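Local coordinates for protein putative endo-1,4-beta-xylanase (Bacteroides thetaiotaomicron VPI-5482, PDB 5MSX) that probably hydrolyses O-glycosidic bonds as a calcium-containing family 43 glycoside hydrolase, consistent with an arabinofuranosidase role in the breakdown of plant pectin by a gut bacterium, at residues 65-70 / 80-85; 89-94 / 106-111; 96-101 / 179-184; 113-118 / 138-143. All blocks are in the same frame, centred on the assembly; numbering follows the deposited sequence.

Contact 1. Residues 65-70 / 80-85; sequences PVVWKS and GTYFPS
Pro65 and Thr81 run alongside each other, and their meeting forms the dense end of this contact. The Thr81 hydroxyl gives its proton to Pro65 O, with OG1 to O 2.7 Å in the carbonyl plane, while the same OG1 accepts from Phe83 N in a nearly straight bond (167°). Because OG1 stands anti to the backbone N (chi1 177°), one oxygen serves both purposes, tying the neighbouring segment and closing an ST turn in its own. A valine at Thr81 would probably leave Pro65 O without this donor and Phe83 N without its acceptor, setting the turn freer to open. The proline ring is wedged in beside the turn: Pro65 CB lies over one face of the Tyr82 ring, 4.3 Å from its centroid, as a CH-pi contact, and Pro65 CG reaches Phe83 CB. Along the edge of the Tyr82 ring runs the 66-67 peptide, and Val67 CB touches Tyr82 CD2 at 3.7 Å. The phenol oxygen, in this buried setting, has a hydrogen bond to Tyr91 OH. Toward the partly exposed Gly80 the fit changes character. Val66 CG1 rests against Gly80 O, but the two backbones join through a water, which accepts from Val67 N and donates to Gly80 O. The contact is thus an ST turn packed against the segment that runs into strand 67-70, in the five-bladed beta-propeller fold characteristic of family 43.

Contact 2. Residues 89-94 / 106-111; sequences EKYWAP and IYPTIN
Asn111, Thr109 and Tyr91 bury the most surface where segments 89-94 and 106-111 run antiparallel. The Asn111 amide uses both its ends. Its ND2 gives a hydrogen bond to the anti lone pair of Glu89 OE1 (3.0 Å); OE1 lies in the Asn111 amide plane, although the carboxylate plane is turned 84° to it. Asn111 OD1 accepts from Lys90 N, tilted from the carbonyl plane. Asn111 N adds a straight backbone bond to Lys90 O. Thr109 forms a hydrogen-bonded pair with Trp92: Thr109 N to Trp92 O is 2.8 Å, and Trp92 N to Thr109 O is 2.9 Å. Its CG2 reaches Trp92 CE3, while OG1 gives its proton to a water that also donates to Ala93 O and Tyr107 O. Tyr91, with CG anti to the backbone N (chi1 -169°), swings its ring over the other side of the sheet, where CZ meets Pro108 CB at 3.4 Å and CE1 meets Ile110 CD1 at 3.8 Å. Ala93 lies beside Asp154, the predicted pKa-modulating residue. Strand 113-119 flanks strand 109-110 across from strand 91-92, and strand 45-52 packs against Trp92, Pro94 and Ile106.

Contact 3. Residues 96-101 / 179-184; sequences KAIFAN and EDMITV
Met181 reaches across to Ala100 and Ile98, joining two successive sheets of the family 43 beta-propeller: strand 98-100 belongs to one, and the 179-184 loop follows strand 173-177 of the next. The methionine can be followed outward from CB, which sets off toward the strand. With CG anti to the carbonyl carbon (chi1 -61°), that atom arrives 3.9 Å from Ala100 CB and equally near Asn101 ND2. Bends at chi2 and then at chi3, about the CG-SD bond, fold the chain back instead of letting it run straight, and bring the terminal CE against Ile98 CG2 at 3.9 Å. The Ile98 and Met181 side chains cross at about a right angle, and the touch is of one methyl on another. Tyr105 of strand 103-106 also packs on Met181 and Ala100. The loop that presents the methionine is shaped by Asp180, whose OD1 accepts from Ile182 N (3.1 Å) in an Asx turn, meeting that donor from above the carboxylate plane, while OD2 takes the proton of Thr183 OG1 at 2.6 Å. On the outer side, Asp180 and Thr183 pack on Asn271 of a second subunit. The polar tie between the segments comes from Asn101, whose ND2 also bonds to Tyr105 OH: it donates to Glu179 O at 3.0 Å, almost straight (167°) and in the plane of both amide and carbonyl.

Contact 4. Residues 113-118 / 138-143; sequences YMYPAV and PFTPST
Tyr115 and Thr140 provide the direct hydrogen bond of the contact: Thr140 N donates to Tyr115 OH at 3.0 Å, nearly straight (167°). The phenol passes its own proton to a water 2.7 Å from OH, which in turn donates to Pro138 O, so the tyrosine oxygen is gripped by two partners and fastens both ends of the Pro138-Thr140 backbone. The aromatic interactions centre on Tyr113. Phe139 turns its edge toward the Tyr113 face, with ring planes at 51°; its chi1 of 57°, with CG between the backbone N and the carbonyl carbon, brings CD2 over that face, 3.7 Å from Tyr113 CZ. Phe139 CB makes a separate CH-pi contact, 4.1 Å from the centroid of the Tyr113 ring. Another, off-centre CH-pi contact sets Thr143 CG2 against the Tyr115 ring, and Ser142 CB comes in at that ring's edge. Weaker carbon-to-oxygen approaches complete the set: Thr143 CA lies 3.4 Å from Met114 O, and Pro116 CD lies 3.4 Å from Ser142 O. A phenylalanine at Tyr115 would probably leave Thr140 N and the bridging water without their partner, loosening the segment's hold while keeping much of the ring packing. The whole is a strand of a propeller blade covered by a long irregular loop that contains a cis peptide bond before Pro138 and a type I beta turn from Thr140 to Thr143.

All four contacts fall within the family 43 range: contact 1 closes before contact 2 opens, contacts 2 and 3 interleave, and contact 4 is nested inside the loop closed by contact 3. Contacts 2, 3 and 4 share the sheet holding strands 91-92, 98-100, 109-110 and 113-119. Centres of contacts 2 and 4 lie about 9 Å apart, bridged by the bonds between Pro108 and Tyr115 and between Ile106 and Ala117. Contact 1, about 12 Å from contact 2, adjoins this sheet through Phe83 on Ile110, and Tyr107 OH probably bonds to Met181 O of contact 3. Contact 2 places Ala93 beside the predicted Asp154, whereas contact 3 ties the shared sheet to the next one at the surface.

Contact 1. Residues 65-70 / 80-85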
# COMPACT_ATOMS: atom_id res chain seq x y z
N PRO C 65 11.20 19.58 -14.42
CA PRO C 65 10.08 18.58 -14.50
C PRO C 65 8.75 19.16 -14.92
O PRO C 65 8.10 19.88 -14.12
CB PRO C 65 9.97 18.02 -13.07
CG PRO C 65 10.68 19.00 -12.21
CD PRO C 65 11.74 19.66 -13.06
N VAL C 66 8.33 18.85 -16.15
CA VAL C 66 6.99 19.18 -16.61
C VAL C 66 6.34 17.91 -17.19
O VAL C 66 7.05 16.99 -17.64
CB VAL C 66 6.95 20.38 -17.60
CG1 VAL C 66 7.64 21.61 -16.98
CG2 VAL C 66 7.59 20.05 -18.94
N VAL C 67 5.01 17.86 -17.12
CA VAL C 67 4.26 16.78 -17.72
C VAL C 67 3.35 17.36 -18.78
O VAL C 67 2.56 18.23 -18.50
CB VAL C 67 3.44 15.95 -16.69
CG1 VAL C 67 2.35 16.78 -15.99
CG2 VAL C 67 2.82 14.75 -17.38
N TRP C 68 3.47 16.87 -20.01
CA TRP C 68 2.60 17.28 -21.09
C TRP C 68 1.41 16.33 -21.15
O TRP C 68 1.57 15.12 -20.91
CB TRP C 68 3.34 17.23 -22.41
CG TRP C 68 4.46 18.18 -22.56
CD1 TRP C 68 5.72 18.07 -22.04
CD2 TRP C 68 4.45 19.39 -23.32
NE1 TRP C 68 6.47 19.16 -22.41
CE2 TRP C 68 5.72 19.97 -23.21
CE3 TRP C 68 3.47 20.05 -24.06
CZ2 TRP C 68 6.05 21.17 -23.84
CZ3 TRP C 68 3.81 21.23 -24.69
CH2 TRP C 68 5.08 21.78 -24.57
N LYS C 69 0.23 16.88 -21.43
CA LYS C 69 -1.00 16.14 -21.49
C LYS C 69 -1.73 16.43 -22.78
O LYS C 69 -1.61 17.53 -23.34
CB LYS C 69 -1.94 16.53 -20.34
CG LYS C 69 -1.44 16.22 -18.94
CD LYS C 69 -2.24 16.97 -17.86
CE LYS C 69 -3.74 16.73 -17.96
NZ LYS C 69 -4.45 16.98 -16.67
N SER C 70 -2.55 15.47 -23.18
CA SER C 70 -3.31 15.52 -24.39
C SER C 70 -4.52 14.60 -24.31
O SER C 70 -4.43 13.45 -23.85
CB SER C 70 -2.44 15.02 -25.55
OG SER C 70 -3.15 15.09 -26.76
N GLY C 80 3.23 24.79 -15.53
CA GLY C 80 4.01 24.64 -14.31
C GLY C 80 4.76 23.32 -14.21
O GLY C 80 4.88 22.56 -15.20
N THR C 81 5.27 23.06 -13.00
CA THR C 81 5.94 21.82 -12.69
C THR C 81 4.98 20.93 -11.90
O THR C 81 4.00 21.42 -11.33
CB THR C 81 7.26 22.02 -11.92
OG1 THR C 81 7.83 20.75 -11.59
CG2 THR C 81 7.07 22.86 -10.62
N TYR C 82 5.25 19.62 -11.92
CA TYR C 82 4.49 18.63 -11.14
C TYR C 82 5.30 18.20 -9.91
O TYR C 82 4.82 17.41 -9.12
CB TYR C 82 4.08 17.39 -12.01
CG TYR C 82 5.24 16.56 -12.57
CD1 TYR C 82 5.86 15.56 -11.82
CD2 TYR C 82 5.73 16.79 -13.85
CE1 TYR C 82 6.91 14.81 -12.33
CE2 TYR C 82 6.77 16.05 -14.37
CZ TYR C 82 7.36 15.05 -13.62
OH TYR C 82 8.40 14.34 -14.15
N PHE C 83 6.51 18.73 -9.75
CA PHE C 83 7.43 18.30 -8.70
C PHE C 83 8.15 19.54 -8.13
O PHE C 83 9.34 19.74 -8.40
CB PHE C 83 8.42 17.31 -9.31
CG PHE C 83 9.08 16.36 -8.34
CD1 PHE C 83 9.33 16.69 -7.00
CD2 PHE C 83 9.55 15.15 -8.82
CE1 PHE C 83 9.99 15.79 -6.16
CE2 PHE C 83 10.21 14.25 -7.99
CZ PHE C 83 10.44 14.58 -6.66
N PRO C 84 7.43 20.35 -7.31
CA PRO C 84 7.98 21.62 -6.79
C PRO C 84 9.37 21.54 -6.18
O PRO C 84 10.23 22.32 -6.58
CB PRO C 84 6.93 22.05 -5.77
CG PRO C 84 5.66 21.56 -6.38
CD PRO C 84 6.03 20.17 -6.87
N SER C 85 9.63 20.59 -5.31
CA SER C 85 10.95 20.52 -4.70
C SER C 85 12.12 20.28 -5.68
O SER C 85 13.26 20.64 -5.38
CB SER C 85 10.99 19.49 -3.56
OG SER C 85 11.17 18.16 -4.01
O HOH W 1 8.64 15.29 -16.85
O HOH W 2 3.95 19.87 -15.37

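Contact 2. Residues 89-94 / 106-111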
# COMPACT_ATOMS: atom_id res chain seq x y z
N GLU C 89 16.40 21.46 -10.09
CA GLU C 89 17.45 20.46 -10.11
C GLU C 89 17.57 19.98 -11.53
O GLU C 89 16.68 20.23 -12.33
CB GLU C 89 17.09 19.28 -9.19
CG GLU C 89 16.64 19.70 -7.79
CD GLU C 89 17.60 20.66 -7.13
OE1 GLU C 89 18.81 20.33 -7.06
OE2 GLU C 89 17.15 21.74 -6.69
N LYS C 90 18.67 19.29 -11.83
CA LYS C 90 18.82 18.58 -13.09
C LYS C 90 17.97 17.30 -13.05
O LYS C 90 18.14 16.48 -12.18
CB LYS C 90 20.27 18.25 -13.31
CG LYS C 90 20.61 17.81 -14.73
CD LYS C 90 22.10 17.60 -14.86
CE LYS C 90 22.59 16.38 -14.12
NZ LYS C 90 23.97 16.06 -14.56
N TYR C 91 17.06 17.17 -14.00
CA TYR C 91 15.95 16.24 -13.92
C TYR C 91 15.92 15.39 -15.20
O TYR C 91 15.69 15.92 -16.26
CB TYR C 91 14.66 17.05 -13.80
CG TYR C 91 13.47 16.20 -13.44
CD1 TYR C 91 13.15 15.95 -12.12
CD2 TYR C 91 12.66 15.64 -14.44
CE1 TYR C 91 12.04 15.18 -11.78
CE2 TYR C 91 11.56 14.86 -14.10
CZ TYR C 91 11.26 14.64 -12.77
OH TYR C 91 10.17 13.89 -12.39
N TRP C 92 16.21 14.12 -15.06
CA TRP C 92 16.31 13.18 -16.14
C TRP C 92 15.39 11.99 -16.00
O TRP C 92 15.24 11.42 -14.89
CB TRP C 92 17.71 12.57 -16.18
CG TRP C 92 18.80 13.49 -16.58
CD1 TRP C 92 18.69 14.71 -17.17
CD2 TRP C 92 20.19 13.22 -16.47
NE1 TRP C 92 19.91 15.22 -17.41
CE2 TRP C 92 20.86 14.32 -17.00
CE3 TRP C 92 20.92 12.13 -15.98
CZ2 TRP C 92 22.26 14.40 -17.04
CZ3 TRP C 92 22.30 12.20 -16.00
CH2 TRP C 92 22.97 13.32 -16.53
N ALA C 93 14.84 11.60 -17.14
CA ALA C 93 14.40 10.24 -17.40
C ALA C 93 13.41 9.70 -16.33
O ALA C 93 13.62 8.66 -15.74
CB ALA C 93 15.62 9.35 -17.57
N PRO C 94 12.33 10.43 -16.09
CA PRO C 94 11.31 9.91 -15.17
C PRO C 94 10.65 8.67 -15.75
O PRO C 94 10.43 8.55 -16.99
CB PRO C 94 10.27 11.03 -15.13
CG PRO C 94 10.42 11.72 -16.43
CD PRO C 94 11.87 11.60 -16.83
N ILE C 106 6.45 8.04 -8.97
CA ILE C 106 7.31 8.28 -10.10
C ILE C 106 8.75 8.21 -9.64
O ILE C 106 9.05 8.50 -8.48
CB ILE C 106 6.92 9.60 -10.80
CG1 ILE C 106 7.41 9.62 -12.26
CG2 ILE C 106 7.38 10.81 -9.98
CD1 ILE C 106 6.67 10.63 -13.11
N TYR C 107 9.64 7.76 -10.52
CA TYR C 107 11.02 7.46 -10.15
C TYR C 107 12.04 8.15 -11.11
O TYR C 107 12.64 7.51 -11.97
CB TYR C 107 11.22 5.97 -10.10
CG TYR C 107 10.22 5.24 -9.22
CD1 TYR C 107 8.93 4.97 -9.67
CD2 TYR C 107 10.55 4.82 -7.93
CE1 TYR C 107 8.01 4.31 -8.89
CE2 TYR C 107 9.62 4.14 -7.13
CZ TYR C 107 8.35 3.89 -7.62
OH TYR C 107 7.40 3.24 -6.89
N PRO C 108 12.23 9.47 -10.94
CA PRO C 108 13.14 10.20 -11.82
C PRO C 108 14.59 10.15 -11.38
O PRO C 108 14.91 9.67 -10.28
CB PRO C 108 12.56 11.61 -11.80
CG PRO C 108 12.00 11.74 -10.43
CD PRO C 108 11.42 10.39 -10.11
N THR C 109 15.48 10.60 -12.27
CA THR C 109 16.91 10.67 -11.97
C THR C 109 17.27 12.13 -11.74
O THR C 109 17.25 12.93 -12.66
CB THR C 109 17.72 10.02 -13.07
OG1 THR C 109 17.33 8.65 -13.15
CG2 THR C 109 19.23 10.10 -12.82
N ILE C 110 17.54 12.47 -10.47
CA ILE C 110 17.67 13.88 -10.06
C ILE C 110 19.11 14.10 -9.63
O ILE C 110 19.64 13.39 -8.77
CB ILE C 110 16.64 14.26 -8.98
CG1 ILE C 110 15.23 13.85 -9.44
CG2 ILE C 110 16.67 15.77 -8.71
CD1 ILE C 110 14.06 14.37 -8.61
N ASN C 111 19.76 15.04 -10.32
CA ASN C 111 21.21 15.29 -10.20
C ASN C 111 22.02 14.02 -10.27
O ASN C 111 22.90 13.80 -9.45
CB ASN C 111 21.51 16.11 -8.93
CG ASN C 111 20.76 17.42 -8.92
OD1 ASN C 111 20.68 18.11 -9.93
ND2 ASN C 111 20.18 17.76 -7.80
O HOH W 3 19.65 14.12 -13.18
O HOH W 4 14.98 7.55 -13.56

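Contact 3. Residues 96-101 / 179-184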
# COMPACT_ATOMS: atom_id res chain seq x y z
N LYS C 96 7.27 6.08 -15.90
CA LYS C 96 5.82 6.27 -15.87
C LYS C 96 5.32 6.53 -14.44
O LYS C 96 6.01 6.20 -13.47
CB LYS C 96 5.11 5.07 -16.46
CG LYS C 96 5.23 5.09 -17.97
CD LYS C 96 4.61 3.91 -18.63
CE LYS C 96 5.34 3.71 -19.96
NZ LYS C 96 4.59 2.74 -20.73
N ALA C 97 4.19 7.21 -14.34
CA ALA C 97 3.52 7.43 -13.06
C ALA C 97 2.81 6.11 -12.73
O ALA C 97 2.01 5.67 -13.52
CB ALA C 97 2.52 8.57 -13.16
N ILE C 98 3.15 5.47 -11.62
CA ILE C 98 2.63 4.12 -11.28
C ILE C 98 1.55 4.23 -10.20
O ILE C 98 1.79 4.80 -9.13
CB ILE C 98 3.78 3.22 -10.78
CG1 ILE C 98 4.99 3.30 -11.74
CG2 ILE C 98 3.32 1.77 -10.61
CD1 ILE C 98 4.67 2.81 -13.16
N PHE C 99 0.36 3.70 -10.45
CA PHE C 99 -0.71 3.73 -9.45
C PHE C 99 -0.56 2.58 -8.46
O PHE C 99 -0.54 1.45 -8.87
CB PHE C 99 -2.09 3.69 -10.09
CG PHE C 99 -3.18 3.81 -9.08
CD1 PHE C 99 -3.49 5.04 -8.54
CD2 PHE C 99 -3.86 2.69 -8.64
CE1 PHE C 99 -4.50 5.17 -7.59
CE2 PHE C 99 -4.86 2.80 -7.68
CZ PHE C 99 -5.17 4.04 -7.15
N ALA C 100 -0.45 2.88 -7.18
CA ALA C 100 -0.40 1.87 -6.13
C ALA C 100 -0.71 2.52 -4.78
O ALA C 100 -0.45 3.72 -4.58
CB ALA C 100 0.97 1.18 -6.08
N ASN C 101 -1.31 1.73 -3.88
CA ASN C 101 -1.68 2.19 -2.52
C ASN C 101 -2.54 3.44 -2.55
O ASN C 101 -2.36 4.32 -1.73
CB ASN C 101 -0.42 2.45 -1.67
CG ASN C 101 0.53 1.28 -1.66
OD1 ASN C 101 0.12 0.14 -1.46
ND2 ASN C 101 1.82 1.55 -1.91
N GLU C 179 5.90 -3.56 -1.36
CA GLU C 179 4.54 -3.01 -1.48
C GLU C 179 4.43 -1.55 -1.13
O GLU C 179 3.56 -0.86 -1.65
CB GLU C 179 3.51 -3.77 -0.63
CG GLU C 179 3.49 -5.27 -0.83
CD GLU C 179 4.32 -5.99 0.22
OE1 GLU C 179 5.58 -5.94 0.11
OE2 GLU C 179 3.72 -6.57 1.15
N ASP C 180 5.31 -1.07 -0.26
CA ASP C 180 5.43 0.37 -0.04
C ASP C 180 5.94 1.15 -1.31
O ASP C 180 5.92 2.38 -1.31
CB ASP C 180 6.32 0.68 1.20
CG ASP C 180 7.79 0.26 1.03
OD1 ASP C 180 8.22 -0.11 -0.08
OD2 ASP C 180 8.53 0.27 2.02
N MET C 181 6.44 0.43 -2.32
CA MET C 181 6.87 1.01 -3.62
C MET C 181 8.10 1.95 -3.55
O MET C 181 8.39 2.70 -4.50
CB MET C 181 5.69 1.72 -4.30
CG MET C 181 4.52 0.79 -4.61
SD MET C 181 4.94 -0.50 -5.81
CE MET C 181 4.98 0.56 -7.27
N ILE C 182 8.81 1.92 -2.41
CA ILE C 182 9.98 2.76 -2.22
C ILE C 182 11.22 2.02 -1.73
O ILE C 182 12.29 2.60 -1.68
CB ILE C 182 9.64 3.96 -1.33
CG1 ILE C 182 9.28 3.55 0.09
CG2 ILE C 182 8.46 4.72 -1.92
CD1 ILE C 182 8.96 4.75 0.95
N THR C 183 11.10 0.75 -1.40
CA THR C 183 12.17 -0.01 -0.80
C THR C 183 12.52 -1.06 -1.82
O THR C 183 11.69 -1.89 -2.16
CB THR C 183 11.67 -0.72 0.49
OG1 THR C 183 11.09 0.24 1.39
CG2 THR C 183 12.81 -1.46 1.17
N VAL C 184 13.76 -1.03 -2.27
CA VAL C 184 14.25 -1.98 -3.22
C VAL C 184 14.71 -3.20 -2.47
O VAL C 184 15.30 -3.07 -1.43
CB VAL C 184 15.40 -1.40 -4.05
CG1 VAL C 184 15.87 -2.44 -5.06
CG2 VAL C 184 14.92 -0.13 -4.76

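Contact 4. Residues 113-118 / 138-143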
# COMPACT_ATOMS: atom_id res chain seq x y z
N TYR C 113 20.90 10.78 -9.83
CA TYR C 113 20.53 9.68 -8.92
C TYR C 113 19.03 9.47 -8.86
O TYR C 113 18.26 10.41 -8.91
CB TYR C 113 21.10 9.93 -7.49
CG TYR C 113 22.60 9.83 -7.44
CD1 TYR C 113 23.40 10.92 -7.73
CD2 TYR C 113 23.22 8.63 -7.11
CE1 TYR C 113 24.78 10.82 -7.68
CE2 TYR C 113 24.59 8.53 -7.06
CZ TYR C 113 25.36 9.62 -7.35
OH TYR C 113 26.72 9.50 -7.32
N MET C 114 18.62 8.20 -8.75
CA MET C 114 17.20 7.86 -8.73
C MET C 114 16.60 8.12 -7.35
O MET C 114 17.22 7.75 -6.35
CB MET C 114 17.02 6.41 -9.12
CG MET C 114 17.44 6.15 -10.57
SD MET C 114 17.32 4.43 -11.03
CE MET C 114 18.36 3.62 -9.80
N TYR C 115 15.40 8.71 -7.33
CA TYR C 115 14.58 8.93 -6.14
C TYR C 115 13.13 8.49 -6.37
O TYR C 115 12.57 8.75 -7.43
CB TYR C 115 14.50 10.41 -5.78
CG TYR C 115 15.82 11.01 -5.41
CD1 TYR C 115 16.72 11.42 -6.39
CD2 TYR C 115 16.18 11.17 -4.06
CE1 TYR C 115 17.95 11.95 -6.05
CE2 TYR C 115 17.39 11.72 -3.70
CZ TYR C 115 18.29 12.11 -4.69
OH TYR C 115 19.51 12.64 -4.33
N PRO C 116 12.50 7.88 -5.34
CA PRO C 116 11.06 7.67 -5.34
C PRO C 116 10.28 8.91 -4.92
O PRO C 116 10.61 9.55 -3.93
CB PRO C 116 10.87 6.55 -4.33
CG PRO C 116 11.99 6.74 -3.35
CD PRO C 116 13.13 7.33 -4.12
N ALA C 117 9.25 9.26 -5.69
CA ALA C 117 8.39 10.38 -5.39
C ALA C 117 6.95 9.92 -5.45
O ALA C 117 6.65 8.92 -6.10
CB ALA C 117 8.63 11.52 -6.38
N VAL C 118 6.06 10.66 -4.77
CA VAL C 118 4.66 10.23 -4.62
C VAL C 118 3.73 11.41 -4.66
O VAL C 118 4.11 12.49 -4.24
CB VAL C 118 4.46 9.43 -3.30
CG1 VAL C 118 4.80 10.29 -2.07
CG2 VAL C 118 3.04 8.86 -3.21
N PRO C 138 25.97 15.45 -3.57
CA PRO C 138 25.68 14.74 -4.82
C PRO C 138 24.35 13.97 -4.77
O PRO C 138 23.64 13.93 -5.77
CB PRO C 138 26.87 13.79 -4.99
CG PRO C 138 27.41 13.58 -3.60
CD PRO C 138 26.96 14.74 -2.74
N PHE C 139 24.03 13.40 -3.60
CA PHE C 139 22.73 12.79 -3.36
C PHE C 139 22.25 12.93 -1.90
O PHE C 139 23.04 13.14 -1.00
CB PHE C 139 22.74 11.33 -3.80
CG PHE C 139 23.81 10.50 -3.13
CD1 PHE C 139 23.58 9.93 -1.87
CD2 PHE C 139 25.03 10.28 -3.76
CE1 PHE C 139 24.56 9.16 -1.26
CE2 PHE C 139 26.02 9.51 -3.14
CZ PHE C 139 25.78 8.95 -1.89
N THR C 140 20.93 12.78 -1.73
CA THR C 140 20.22 12.85 -0.45
C THR C 140 20.06 11.40 0.07
O THR C 140 20.19 10.44 -0.71
CB THR C 140 18.87 13.58 -0.70
OG1 THR C 140 19.15 14.96 -1.01
CG2 THR C 140 17.89 13.56 0.43
N PRO C 141 19.86 11.21 1.40
CA PRO C 141 19.56 9.86 1.90
C PRO C 141 18.26 9.25 1.35
O PRO C 141 18.06 8.05 1.47
CB PRO C 141 19.46 10.06 3.42
CG PRO C 141 20.32 11.25 3.69
CD PRO C 141 20.15 12.15 2.51
N SER C 142 17.37 10.10 0.83
CA SER C 142 16.17 9.75 0.07
C SER C 142 16.30 8.98 -1.27
O SER C 142 15.26 8.75 -1.92
CB SER C 142 15.44 11.04 -0.26
OG SER C 142 15.02 11.69 0.91
N THR C 143 17.50 8.61 -1.69
CA THR C 143 17.66 7.88 -2.95
C THR C 143 16.93 6.52 -2.93
O THR C 143 16.78 5.89 -1.87
CB THR C 143 19.13 7.58 -3.27
OG1 THR C 143 19.74 6.95 -2.15
CG2 THR C 143 19.91 8.85 -3.65
O HOH W 5 20.96 13.52 -6.39